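Local coordinates for protein polysaccharide deacetylase (Bacillus anthracis, PDB 2J13) that probably removes acetyl groups from bacterial cell-wall peptidoglycan, as a family 4 carbohydrate esterase that binds zinc, at residues G68-I73 and L210-K215; L59-G64 and V82-F87; D98-M103 and K140-Q145. One frame throughout, in Å; residues are numbered along the deposited sequence. Where two conformers were deposited one is given.

Interaction 1: residues G68-I73 and L210-K215; sequences GYTGKI and LHAISK. With ZN (zinc ion), chain C.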
loop_
_atom_site.group_PDB
_atom_site.type_symbol
_atom_site.label_atom_id
_atom_site.label_comp_id
_atom_site.label_asym_id
_atom_site.label_seq_id
_atom_site.Cartn_x
_atom_site.Cartn_y
_atom_site.Cartn_z
ATOM N N GLY A 68 1.139 1.388 -18.289
ATOM C CA GLY A 68 1.131 0.319 -19.301
ATOM C C GLY A 68 2.043 -0.860 -18.977
ATOM O O GLY A 68 2.239 -1.773 -19.815
ATOM N N TYR A 69 2.590 -0.885 -17.766
ATOM C CA TYR A 69 3.527 -1.960 -17.382
ATOM C C TYR A 69 3.056 -2.822 -16.204
ATOM O O TYR A 69 3.766 -3.721 -15.769
ATOM C CB TYR A 69 4.892 -1.331 -17.106
ATOM C CG TYR A 69 5.350 -0.550 -18.306
ATOM C CD1 TYR A 69 5.743 -1.217 -19.455
ATOM C CD2 TYR A 69 5.323 0.842 -18.320
ATOM C CE1 TYR A 69 6.121 -0.534 -20.586
ATOM C CE2 TYR A 69 5.717 1.556 -19.477
ATOM C CZ TYR A 69 6.115 0.844 -20.592
ATOM O OH TYR A 69 6.518 1.470 -21.756
ATOM N N THR A 70 1.878 -2.532 -15.649
ATOM C CA THR A 70 1.425 -3.318 -14.516
ATOM C C THR A 70 1.274 -4.802 -14.875
ATOM O O THR A 70 1.520 -5.645 -14.047
ATOM C CB THR A 70 0.163 -2.730 -13.910
ATOM O OG1 THR A 70 0.442 -1.353 -13.549
ATOM C CG2 THR A 70 -0.280 -3.537 -12.690
ATOM N N GLY A 71 0.860 -5.120 -16.098
ATOM C CA GLY A 71 0.736 -6.524 -16.502
ATOM C C GLY A 71 2.087 -7.223 -16.498
ATOM O O GLY A 71 2.184 -8.396 -16.138
ATOM N N LYS A 72 3.124 -6.502 -16.891
ATOM C CA LYS A 72 4.502 -7.032 -16.878
ATOM C C LYS A 72 5.014 -7.228 -15.448
ATOM O O LYS A 72 5.681 -8.221 -15.174
ATOM C CB LYS A 72 5.435 -6.122 -17.685
ATOM C CG LYS A 72 5.210 -6.207 -19.200
ATOM C CD LYS A 72 5.787 -4.988 -19.913
ATOM C CE LYS A 72 6.356 -5.312 -21.301
ATOM N NZ LYS A 72 7.176 -4.194 -21.869
ATOM N N ILE A 73 4.691 -6.298 -14.535
ATOM C CA ILE A 73 4.966 -6.478 -13.098
ATOM C C ILE A 73 4.279 -7.738 -12.593
ATOM O O ILE A 73 4.880 -8.563 -11.896
ATOM C CB ILE A 73 4.478 -5.231 -12.258
ATOM C CG1 ILE A 73 5.357 -4.033 -12.541
ATOM C CG2 ILE A 73 4.455 -5.525 -10.782
ATOM C CD1 ILE A 73 6.740 -4.139 -12.076
ATOM N N LEU A 210 7.378 0.229 -4.654
ATOM C CA LEU A 210 8.026 0.190 -5.953
ATOM C C LEU A 210 7.048 0.690 -7.021
ATOM O O LEU A 210 5.930 1.099 -6.696
ATOM C CB LEU A 210 8.557 -1.208 -6.277
ATOM C CG LEU A 210 9.663 -1.723 -5.317
ATOM C CD1 LEU A 210 10.311 -3.052 -5.855
ATOM C CD2 LEU A 210 10.756 -0.741 -5.057
ATOM N N HIS A 211 7.492 0.697 -8.283
ATOM C CA HIS A 211 6.756 1.327 -9.379
ATOM C C HIS A 211 6.709 0.514 -10.663
ATOM O O HIS A 211 7.486 -0.424 -10.845
ATOM C CB HIS A 211 7.351 2.734 -9.651
ATOM C CG HIS A 211 7.231 3.665 -8.488
ATOM N ND1 HIS A 211 8.159 3.733 -7.476
ATOM C CD2 HIS A 211 6.254 4.538 -8.162
ATOM C CE1 HIS A 211 7.760 4.619 -6.576
ATOM N NE2 HIS A 211 6.600 5.110 -6.972
ATOM N N ALA A 212 5.782 0.883 -11.537
ATOM C CA ALA A 212 5.539 0.220 -12.808
ATOM C C ALA A 212 5.433 1.305 -13.881
ATOM O O ALA A 212 4.417 1.407 -14.577
ATOM C CB ALA A 212 4.257 -0.605 -12.745
ATOM N N ILE A 213 6.473 2.120 -13.989
ATOM C CA ILE A 213 6.388 3.363 -14.761
ATOM C C ILE A 213 7.018 3.218 -16.135
ATOM O O ILE A 213 6.554 3.833 -17.102
ATOM C CB ILE A 213 7.023 4.536 -13.990
ATOM C CG1 ILE A 213 6.061 5.001 -12.894
ATOM C CG2 ILE A 213 7.390 5.702 -14.960
ATOM C CD1 ILE A 213 6.718 5.750 -11.745
ATOM N N SER A 214 8.058 2.406 -16.250
ATOM C CA SER A 214 8.730 2.264 -17.536
ATOM C C SER A 214 8.953 0.833 -17.938
ATOM O O SER A 214 8.764 -0.081 -17.150
ATOM C CB SER A 214 10.065 2.993 -17.514
ATOM O OG SER A 214 10.957 2.384 -16.607
ATOM N N LYS A 215 9.381 0.670 -19.188
ATOM C CA LYS A 215 9.617 -0.641 -19.784
ATOM C C LYS A 215 10.656 -1.459 -19.022
ATOM O O LYS A 215 10.558 -2.674 -19.010
ATOM C CB LYS A 215 9.986 -0.497 -21.287
ATOM C CG LYS A 215 11.187 -1.313 -21.791
ATOM C CD LYS A 215 10.823 -2.768 -22.156
ATOM C CE LYS A 215 12.053 -3.571 -22.609
ATOM N NZ LYS A 215 11.667 -4.771 -23.429
HETATM ZN ZN ZN C . 5.456 6.557 -6.131
HETATM O O HOH W 1 2.066 0.730 -15.362
HETATM O O HOH W 2 3.675 5.618 -6.028
#

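Interaction 2: residues L59-G64 and V82-F87; sequences LTFDNG and VPATFF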
loop_
_atom_site.group_PDB
_atom_site.type_symbol
_atom_site.label_atom_id
_atom_site.label_comp_id
_atom_site.label_asym_id
_atom_site.label_seq_id
_atom_site.Cartn_x
_atom_site.Cartn_y
_atom_site.Cartn_z
ATOM N N LEU A 59 6.477 -6.182 -0.349
ATOM C CA LEU A 59 6.392 -5.414 -1.563
ATOM C C LEU A 59 4.994 -4.801 -1.724
ATOM O O LEU A 59 3.971 -5.502 -1.588
ATOM C CB LEU A 59 6.740 -6.337 -2.729
ATOM C CG LEU A 59 6.754 -5.764 -4.124
ATOM C CD1 LEU A 59 7.772 -4.647 -4.200
ATOM C CD2 LEU A 59 7.034 -6.824 -5.199
ATOM N N THR A 60 4.959 -3.510 -2.054
ATOM C CA THR A 60 3.710 -2.819 -2.326
ATOM C C THR A 60 3.884 -1.888 -3.511
ATOM O O THR A 60 5.006 -1.491 -3.831
ATOM C CB THR A 60 3.221 -2.004 -1.119
ATOM O OG1 THR A 60 4.065 -0.858 -0.923
ATOM C CG2 THR A 60 3.148 -2.852 0.140
ATOM N N PHE A 61 2.759 -1.589 -4.149
ATOM C CA PHE A 61 2.666 -0.661 -5.286
ATOM C C PHE A 61 1.450 0.224 -5.053
ATOM O O PHE A 61 0.446 -0.234 -4.494
ATOM C CB PHE A 61 2.471 -1.395 -6.615
ATOM C CG PHE A 61 3.606 -2.313 -6.987
ATOM C CD1 PHE A 61 3.645 -3.595 -6.522
ATOM C CD2 PHE A 61 4.620 -1.884 -7.829
ATOM C CE1 PHE A 61 4.709 -4.452 -6.889
ATOM C CE2 PHE A 61 5.649 -2.735 -8.169
ATOM C CZ PHE A 61 5.696 -3.985 -7.646
ATOM N N ASP A 62 1.527 1.474 -5.533
ATOM C CA ASP A 62 0.354 2.353 -5.583
ATOM C C ASP A 62 -0.096 2.524 -7.037
ATOM O O ASP A 62 0.720 2.758 -7.944
ATOM C CB ASP A 62 0.638 3.719 -4.961
ATOM C CG ASP A 62 0.918 3.653 -3.497
ATOM O OD1 ASP A 62 0.740 2.568 -2.905
ATOM O OD2 ASP A 62 1.416 4.681 -2.932
ATOM N N ASN A 63 -1.405 2.421 -7.247
ATOM C CA ASN A 63 -1.998 2.370 -8.549
ATOM C C ASN A 63 -3.102 3.390 -8.675
ATOM O O ASN A 63 -4.271 3.088 -8.547
ATOM C CB ASN A 63 -2.532 0.981 -8.818
ATOM C CG ASN A 63 -1.462 -0.053 -8.750
ATOM O OD1 ASN A 63 -1.026 -0.550 -9.774
ATOM N ND2 ASN A 63 -1.014 -0.377 -7.548
ATOM N N GLY A 64 -2.674 4.630 -8.862
ATOM C CA GLY A 64 -3.570 5.715 -9.221
ATOM C C GLY A 64 -3.480 6.059 -10.693
ATOM O O GLY A 64 -4.298 6.825 -11.187
ATOM N N VAL A 82 5.972 -14.112 -5.729
ATOM C CA VAL A 82 6.147 -13.054 -4.747
ATOM C C VAL A 82 4.798 -12.349 -4.595
ATOM O O VAL A 82 4.237 -11.909 -5.610
ATOM C CB VAL A 82 7.221 -12.030 -5.255
ATOM C CG1 VAL A 82 7.188 -10.759 -4.449
ATOM C CG2 VAL A 82 8.611 -12.670 -5.190
ATOM N N PRO A 83 4.284 -12.262 -3.357
ATOM C CA PRO A 83 3.047 -11.542 -3.083
ATOM C C PRO A 83 3.272 -10.038 -2.959
ATOM O O PRO A 83 4.317 -9.604 -2.511
ATOM C CB PRO A 83 2.627 -12.111 -1.729
ATOM C CG PRO A 83 3.877 -12.411 -1.035
ATOM C CD PRO A 83 4.840 -12.853 -2.130
ATOM N N ALA A 84 2.269 -9.265 -3.356
ATOM C CA ALA A 84 2.314 -7.815 -3.194
ATOM C C ALA A 84 0.935 -7.289 -2.845
ATOM O O ALA A 84 -0.080 -7.972 -3.046
ATOM C CB ALA A 84 2.799 -7.172 -4.473
ATOM N N THR A 85 0.898 -6.083 -2.280
ATOM C CA THR A 85 -0.336 -5.322 -2.142
ATOM C C THR A 85 -0.286 -4.171 -3.160
ATOM O O THR A 85 0.719 -3.451 -3.234
ATOM C CB THR A 85 -0.596 -4.767 -0.715
ATOM O OG1 THR A 85 -0.837 -5.848 0.194
ATOM C CG2 THR A 85 -1.814 -3.813 -0.692
ATOM N N PHE A 86 -1.377 -4.008 -3.910
ATOM C CA PHE A 86 -1.596 -2.928 -4.861
ATOM C C PHE A 86 -2.671 -2.025 -4.258
ATOM O O PHE A 86 -3.828 -2.446 -4.113
ATOM C CB PHE A 86 -2.085 -3.475 -6.206
ATOM C CG PHE A 86 -1.054 -4.322 -6.919
ATOM C CD1 PHE A 86 -0.927 -5.657 -6.621
ATOM C CD2 PHE A 86 -0.205 -3.753 -7.842
ATOM C CE1 PHE A 86 0.044 -6.430 -7.245
ATOM C CE2 PHE A 86 0.765 -4.538 -8.507
ATOM C CZ PHE A 86 0.853 -5.884 -8.197
ATOM N N PHE A 87 -2.271 -0.799 -3.915
ATOM C CA PHE A 87 -3.179 0.205 -3.365
ATOM C C PHE A 87 -3.781 0.960 -4.517
ATOM O O PHE A 87 -3.096 1.719 -5.172
ATOM C CB PHE A 87 -2.419 1.174 -2.419
ATOM C CG PHE A 87 -2.002 0.538 -1.154
ATOM C CD1 PHE A 87 -2.863 0.455 -0.080
ATOM C CD2 PHE A 87 -0.690 0.046 -1.000
ATOM C CE1 PHE A 87 -2.465 -0.181 1.111
ATOM C CE2 PHE A 87 -0.325 -0.605 0.171
ATOM C CZ PHE A 87 -1.214 -0.692 1.243
HETATM O O HOH W 3 6.220 -9.111 -0.640
#

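Interaction 3: residues D98-M103 and K140-Q145; sequences DLLLRM and KKVTGQ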
loop_
_atom_site.group_PDB
_atom_site.type_symbol
_atom_site.label_atom_id
_atom_site.label_comp_id
_atom_site.label_asym_id
_atom_site.label_seq_id
_atom_site.Cartn_x
_atom_site.Cartn_y
_atom_site.Cartn_z
ATOM N N ASP A 98 -9.548 -5.307 -15.803
ATOM C CA ASP A 98 -8.871 -6.563 -16.088
ATOM C C ASP A 98 -7.603 -6.772 -15.255
ATOM O O ASP A 98 -7.377 -7.865 -14.750
ATOM C CB ASP A 98 -8.587 -6.664 -17.593
ATOM C CG ASP A 98 -9.848 -6.887 -18.398
ATOM O OD1 ASP A 98 -10.875 -7.351 -17.827
ATOM O OD2 ASP A 98 -9.808 -6.594 -19.611
ATOM N N LEU A 99 -6.818 -5.710 -15.071
ATOM C CA LEU A 99 -5.634 -5.773 -14.204
ATOM C C LEU A 99 -6.044 -6.015 -12.745
ATOM O O LEU A 99 -5.415 -6.797 -12.040
ATOM C CB LEU A 99 -4.768 -4.517 -14.354
ATOM C CG LEU A 99 -3.937 -4.483 -15.634
ATOM C CD1 LEU A 99 -3.345 -3.080 -15.840
ATOM C CD2 LEU A 99 -2.844 -5.553 -15.639
ATOM N N LEU A 100 -7.126 -5.369 -12.299
ATOM C CA LEU A 100 -7.643 -5.587 -10.973
ATOM C C LEU A 100 -7.981 -7.065 -10.718
ATOM O O LEU A 100 -7.648 -7.625 -9.693
ATOM C CB LEU A 100 -8.847 -4.676 -10.786
ATOM C CG LEU A 100 -9.340 -4.331 -9.402
ATOM C CD1 LEU A 100 -8.350 -3.462 -8.628
ATOM C CD2 LEU A 100 -10.658 -3.608 -9.584
ATOM N N LEU A 101 -8.636 -7.703 -11.701
ATOM C CA LEU A 101 -8.956 -9.093 -11.600
ATOM C C LEU A 101 -7.708 -9.978 -11.580
ATOM O O LEU A 101 -7.705 -10.995 -10.904
ATOM C CB LEU A 101 -9.916 -9.474 -12.733
ATOM C CG LEU A 101 -11.291 -8.841 -12.493
ATOM C CD1 LEU A 101 -12.172 -8.992 -13.721
ATOM C CD2 LEU A 101 -11.950 -9.499 -11.291
ATOM N N ARG A 102 -6.667 -9.608 -12.312
ATOM C CA ARG A 102 -5.374 -10.325 -12.207
ATOM C C ARG A 102 -4.820 -10.228 -10.797
ATOM O O ARG A 102 -4.267 -11.164 -10.251
ATOM C CB ARG A 102 -4.334 -9.753 -13.176
ATOM C CG ARG A 102 -4.575 -10.096 -14.653
ATOM C CD ARG A 102 -3.351 -9.901 -15.487
ATOM N NE ARG A 102 -2.275 -10.798 -15.081
ATOM C CZ ARG A 102 -1.011 -10.676 -15.473
ATOM N NH1 ARG A 102 -0.651 -9.713 -16.299
ATOM N NH2 ARG A 102 -0.103 -11.530 -15.039
ATOM N N MET A 103 -4.935 -9.057 -10.182
ATOM C CA MET A 103 -4.416 -8.910 -8.838
ATOM C C MET A 103 -5.058 -9.913 -7.871
ATOM O O MET A 103 -4.364 -10.602 -7.111
ATOM C CB MET A 103 -4.614 -7.461 -8.375
ATOM C CG MET A 103 -3.749 -6.453 -9.124
ATOM S SD MET A 103 -4.334 -4.764 -8.729
ATOM C CE MET A 103 -3.416 -3.776 -9.929
ATOM N N LYS A 140 -14.581 -5.014 -3.422
ATOM C CA LYS A 140 -15.380 -6.196 -3.050
ATOM C C LYS A 140 -16.354 -6.616 -4.136
ATOM O O LYS A 140 -16.411 -7.823 -4.485
ATOM C CB LYS A 140 -16.124 -5.930 -1.760
ATOM C CG LYS A 140 -15.230 -5.933 -0.526
ATOM C CD LYS A 140 -15.997 -5.474 0.688
ATOM C CE LYS A 140 -15.136 -5.526 1.915
ATOM N NZ LYS A 140 -15.916 -5.255 3.126
ATOM N N LYS A 141 -17.053 -5.657 -4.729
ATOM C CA LYS A 141 -18.070 -6.000 -5.785
ATOM C C LYS A 141 -17.393 -6.450 -7.083
ATOM O O LYS A 141 -17.843 -7.416 -7.711
ATOM C CB LYS A 141 -18.928 -4.800 -6.109
ATOM C CG LYS A 141 -19.868 -4.376 -5.016
ATOM C CD LYS A 141 -20.963 -5.404 -4.739
ATOM C CE LYS A 141 -22.095 -4.857 -3.871
ATOM N NZ LYS A 141 -23.008 -5.944 -3.361
ATOM N N VAL A 142 -16.317 -5.760 -7.488
ATOM C CA VAL A 142 -15.651 -6.034 -8.761
ATOM C C VAL A 142 -14.840 -7.323 -8.698
ATOM O O VAL A 142 -14.878 -8.160 -9.647
ATOM C CB VAL A 142 -14.803 -4.852 -9.243
ATOM C CG1 VAL A 142 -13.923 -5.250 -10.397
ATOM C CG2 VAL A 142 -15.678 -3.663 -9.619
ATOM N N THR A 143 -14.113 -7.541 -7.610
ATOM C CA THR A 143 -13.152 -8.655 -7.597
ATOM C C THR A 143 -13.518 -9.832 -6.726
ATOM O O THR A 143 -12.978 -10.928 -6.903
ATOM C CB THR A 143 -11.766 -8.187 -7.091
ATOM O OG1 THR A 143 -11.840 -7.950 -5.688
ATOM C CG2 THR A 143 -11.320 -6.984 -7.808
ATOM N N GLY A 144 -14.432 -9.623 -5.785
ATOM C CA GLY A 144 -14.742 -10.592 -4.772
ATOM C C GLY A 144 -13.787 -10.788 -3.636
ATOM O O GLY A 144 -14.008 -11.643 -2.806
ATOM N N GLN A 145 -12.759 -9.931 -3.527
ATOM C CA GLN A 145 -11.936 -9.927 -2.337
ATOM C C GLN A 145 -12.832 -9.727 -1.121
ATOM O O GLN A 145 -13.685 -8.808 -1.086
ATOM C CB GLN A 145 -10.895 -8.799 -2.429
ATOM C CG GLN A 145 -9.926 -8.784 -1.279
ATOM C CD GLN A 145 -8.804 -7.796 -1.524
ATOM O OE1 GLN A 145 -7.960 -8.018 -2.397
ATOM N NE2 GLN A 145 -8.764 -6.721 -0.737
#

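Interaction 1: residues G68-I73 and L210-K215
The aromatic ring of Tyr-69 carries this meeting between the start of helix 70-80 and the loop after strand 207-210. With CG anti to its own carbonyl carbon (chi1 -56°), one face of the ring lies against the backbone of Ser-214 and Lys-215. Ser-214 C sits over the middle of that face, 3.6 Å above the ring plane, and Lys-215 N lies above the same face nearer the rim. The Lys-215 side chain crosses the tyrosine at about a right angle, its CB 3.9 Å from Tyr-69 CE1. One turn along the helix, Ile-73 uses its CG1 branch, 3.6 Å from the methyl CB of Ala-212. His-211 turns from the helix and gives NE2 to a zinc ion at 2.0 Å, while its ND1 bonds to the carbonyl of Phe-180. Water 1 bridges the backbones, accepting from Tyr-69 N at 2.9 Å and donating to Ala-212 O at 2.6 Å. Its second proton goes to Thr-70 OG1, whose hydroxyl is also bonded to Glu-66. The contact thus couples apolar packing to one water with both protons committed, which links the helix start to the loop that carries a zinc ligand.

Interaction 2: residues L59-G64 and V82-F87
Strands 56-63 and 84-88 run parallel, joined through helix 70-80 in a beta-alpha-beta unit of the NodB domain, a fold related to the (beta/alpha) barrel. Their segments diverge by only 18°, and side chains alternate between the two sheet faces. On the face of Leu-59, Phe-61, Ala-84 and Phe-86, the small methyl of Ala-84 is the low point of the relief. Two larger groups border it, Leu-59 with CG 4.2 Å from Ala-84 CB and Phe-61 with the CE1 corner of its ring. Phe-61 and Phe-86 then stand side by side, pointing the same way, their planes just 11° apart but slid so that they hardly overlap. The closest atoms of the two rings are Phe-61 CD1 and Phe-86 CE2, 3.6 Å apart. Leu-74 and Ile-73 of helix 70-80 cover this aromatic ridge. The other face is shaped by Phe-87, whose ring edge meets Thr-60, Phe-87 CE2 lying 4.0 Å from Thr-60 CB, while Thr-85 CG2 rests over a face toward its rim. Asp-62 runs alongside, its carboxylate almost perpendicular to the ring, with OD1 also in a salt bridge to Arg-152. Beneath the relief, four backbone bonds fix the register, the straightest being Phe-87 N to Phe-61 O at 2.8 Å, with 172° at the hydrogen. The Asn-63 side chain crosses Phe-86 obliquely, and its ND2 lies in the ring plane, at the edge, 3.5 Å from Phe-86 CD2.

Interaction 3: residues D98-M103 and K140-Q145
The side of helix 97-105 packs here on the last turn of helix 125-143, which finishes in an ST turn. Leu-100 is the side chain to follow. Its CB heads toward the other helix but stays 4.5 Å from Thr-143 CG2, still short of real packing. The first torsion puts CG anti to the backbone N (chi1 -160°), and this carbon settles 3.7 Å from the same Thr-143 CG2. There the chain forks. The CD2 branch runs on over two methyl groups of the other helix, reaching Val-142 CG1 at 3.7 Å while keeping within 3.9 Å of Thr-143 CG2; the leucine crosses both partners at about a right angle. The CD1 branch turns off, and at 4.7 Å from Thr-143 CG2 it plays little part in the join. Ile-110 of strand 109-112 touches both Leu-100 and Thr-143, so the pair packs against that strand, while Ile-93 of helix 90-95 packs on the leucine as well. Leu-101 adds a second, more peripheral contact, Leu-101 CD2 lying 3.6 Å from Val-142 O. Thr-143 serves both sides of its own branch point. Its methyl faces the leucine, and its hydroxyl, placed between backbone N and carbonyl carbon, bonds to Ile-139 O in the preceding turn. Gly-144 then leaves the helix with positive phi, and Thr-143 OG1 accepts from Gln-145 N at 3.1 Å, a nearly straight bond of 171° at the hydrogen.

How the interactions relate
Interaction 2 is the middle member, its centre about 11 Å from that of interaction 1 and about 14 Å from that of interaction 3. Toward interaction 1 the sheet continues: Leu-210 N lies 3.0 Å from Thr-60 O, a probable hydrogen bond, and Ile-73 CG2 packs on Phe-61 CZ. Toward interaction 3, Met-103 SD sits 3.6 Å from Phe-86 CB. The outer two also touch, through Gly-71 O and Arg-102 NH1. Zinc lies near interactions 1 and 2, consistent with a metal-containing active site as in family 4 esterases. His-211 of interaction 1 binds one ion, and Asp-62 of interaction 2 touches His-113, a zinc ligand with His-117. Interaction 3 is more remote, the side chain of Leu-100 lying about 13 Å from a zinc ion.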